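Local coordinates for protein 2-keto acid:ferredoxin oxidoreductase subunit alpha (Pyrococcus furiosus, PDB 4WBX) that probably catalyses, as part of a heterotetramer, the ferredoxin-dependent oxidative decarboxylation of 2-oxoglutarate with coenzyme A to give succinyl-CoA and carbon dioxide, at residues A[20-25]-A[193-198]. Residues are numbered along the deposited sequence; the frame is centred on the assembly and turned at random.
Sequences PDFIQG and RERVYI
Asp21 and Val196 face each other as an antiparallel hydrogen-bonded pair, with Asp21 N to Val196 O and Val196 N to Asp21 O both 2.9 Å. Ile23 and Glu194 form the second such pair, Ile23 N to Glu194 O and Glu194 N to Ile23 O each measuring 3.0 Å. Phe22 and Arg195 fill the non-hydrogen-bonded position between them, and the strand directions, 138° apart, reveal a strong twist. Pro20, Phe22, Arg195 and Tyr197 occupy one face. There Arg195 lays CB over one face of the Phe22 ring in a CH-pi contact, 3.9 Å from the centroid and 22° off the normal. The Arg195 chain runs extended from CG to NE alongside Pro20, bringing NH2 beside the proline CG. Bent at chi3, Arg193 crosses Phe22 at about a right angle; its NE gives a weak bond of 3.4 Å to Phe22 O, in the guanidinium plane. On the face carrying Asp21 and Val196, the Ile23 CG1 branch lies between backbone N and carbonyl carbon (chi1 43°), which sends it across the valine to meet Val196 CG2 at 3.7 Å. Ile23 CD1 continues to Ile198 CD1, 4.0 Å away. Ile23, Val196 and Ile198, all buried, form the apolar part of the side that faces the helices; this two-stranded sheet is separate from the eight-stranded mixed sheet of the chain. Ile23 and Ile198 rest on helix 25-36, where Arg31 forms a salt bridge with Asp21, while Val196 and Ile198 pack on Phe164 of helix 160-176. The antiparallel pair thus joins strands far apart in sequence over two helices, and Gln24 stands at the N-cap position of helix 25-36, its side-chain NE2 bonded to His191 O.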
# COMPACT_ATOMS: atom_id res chain seq x y z
N PRO A 20 -21.31 33.00 18.01
CA PRO A 20 -21.35 32.88 16.56
C PRO A 20 -20.00 33.23 15.97
O PRO A 20 -19.28 34.03 16.56
CB PRO A 20 -22.40 33.90 16.14
CG PRO A 20 -23.27 34.05 17.33
CD PRO A 20 -22.40 33.84 18.53
N ASP A 21 -19.65 32.62 14.85
CA ASP A 21 -18.48 33.01 14.09
C ASP A 21 -18.77 32.62 12.64
O ASP A 21 -19.78 31.98 12.37
CB ASP A 21 -17.20 32.35 14.62
CG ASP A 21 -15.93 32.84 13.91
OD1 ASP A 21 -16.03 33.40 12.80
OD2 ASP A 21 -14.81 32.67 14.45
N PHE A 22 -17.92 33.04 11.72
CA PHE A 22 -18.13 32.76 10.31
C PHE A 22 -16.93 31.98 9.81
O PHE A 22 -15.85 32.55 9.65
CB PHE A 22 -18.31 34.05 9.50
CG PHE A 22 -19.75 34.45 9.30
CD1 PHE A 22 -20.42 34.11 8.13
CD2 PHE A 22 -20.43 35.20 10.26
CE1 PHE A 22 -21.74 34.48 7.93
CE2 PHE A 22 -21.75 35.58 10.06
CZ PHE A 22 -22.41 35.22 8.90
N ILE A 23 -17.13 30.69 9.57
CA ILE A 23 -16.01 29.82 9.22
C ILE A 23 -16.32 28.99 7.99
O ILE A 23 -17.46 28.93 7.53
CB ILE A 23 -15.63 28.90 10.38
CG1 ILE A 23 -16.87 28.34 11.05
CG2 ILE A 23 -14.85 29.68 11.42
CD1 ILE A 23 -16.59 27.68 12.38
N GLN A 24 -15.28 28.38 7.44
CA GLN A 24 -15.44 27.38 6.38
C GLN A 24 -15.83 25.99 6.93
O GLN A 24 -15.86 25.76 8.14
CB GLN A 24 -14.16 27.28 5.57
CG GLN A 24 -13.82 28.52 4.80
CD GLN A 24 -12.55 28.33 4.01
OE1 GLN A 24 -11.50 27.99 4.57
NE2 GLN A 24 -12.64 28.54 2.70
N GLY A 25 -16.13 25.06 6.03
CA GLY A 25 -16.50 23.71 6.43
C GLY A 25 -15.35 23.00 7.14
O GLY A 25 -15.50 22.51 8.26
N ARG A 193 -17.80 29.77 3.30
CA ARG A 193 -17.92 30.45 4.58
C ARG A 193 -19.39 30.69 4.93
O ARG A 193 -20.16 31.17 4.09
CB ARG A 193 -17.16 31.77 4.58
CG ARG A 193 -16.12 31.89 5.69
CD ARG A 193 -15.55 33.30 5.80
NE ARG A 193 -16.38 34.13 6.67
CZ ARG A 193 -17.02 35.22 6.25
NH1 ARG A 193 -16.93 35.57 4.97
NH2 ARG A 193 -17.78 35.92 7.08
N GLU A 194 -19.76 30.33 6.15
CA GLU A 194 -21.11 30.51 6.66
C GLU A 194 -21.10 30.77 8.16
O GLU A 194 -20.05 30.76 8.79
CB GLU A 194 -21.96 29.29 6.40
CG GLU A 194 -22.36 29.03 4.99
CD GLU A 194 -23.29 27.83 4.93
OE1 GLU A 194 -23.99 27.59 5.94
OE2 GLU A 194 -23.30 27.13 3.89
N ARG A 195 -22.28 30.94 8.73
CA ARG A 195 -22.38 31.25 10.15
C ARG A 195 -22.50 29.98 10.95
O ARG A 195 -23.39 29.15 10.69
CB ARG A 195 -23.59 32.15 10.44
CG ARG A 195 -23.85 32.36 11.93
CD ARG A 195 -25.18 33.07 12.16
NE ARG A 195 -25.33 33.48 13.55
CZ ARG A 195 -25.93 32.75 14.50
NH1 ARG A 195 -26.46 31.57 14.20
NH2 ARG A 195 -26.02 33.21 15.74
N VAL A 196 -21.62 29.84 11.94
CA VAL A 196 -21.64 28.72 12.87
C VAL A 196 -21.74 29.23 14.30
O VAL A 196 -20.89 30.01 14.75
CB VAL A 196 -20.35 27.83 12.73
CG1 VAL A 196 -20.21 26.86 13.92
CG2 VAL A 196 -20.35 27.08 11.42
N TYR A 197 -22.76 28.81 15.03
CA TYR A 197 -22.75 29.07 16.46
C TYR A 197 -21.92 27.99 17.14
O TYR A 197 -22.31 26.82 17.16
CB TYR A 197 -24.16 29.12 17.05
CG TYR A 197 -24.18 29.36 18.55
CD1 TYR A 197 -24.29 30.65 19.08
CD2 TYR A 197 -24.07 28.31 19.45
CE1 TYR A 197 -24.29 30.86 20.46
CE2 TYR A 197 -24.08 28.51 20.82
CZ TYR A 197 -24.19 29.79 21.32
OH TYR A 197 -24.19 29.99 22.69
N ILE A 198 -20.78 28.37 17.70
CA ILE A 198 -19.95 27.44 18.46
C ILE A 198 -20.24 27.55 19.95
O ILE A 198 -19.93 28.56 20.55
CB ILE A 198 -18.48 27.72 18.24
CG1 ILE A 198 -18.15 27.57 16.76
CG2 ILE A 198 -17.63 26.81 19.13
CD1 ILE A 198 -16.83 28.18 16.38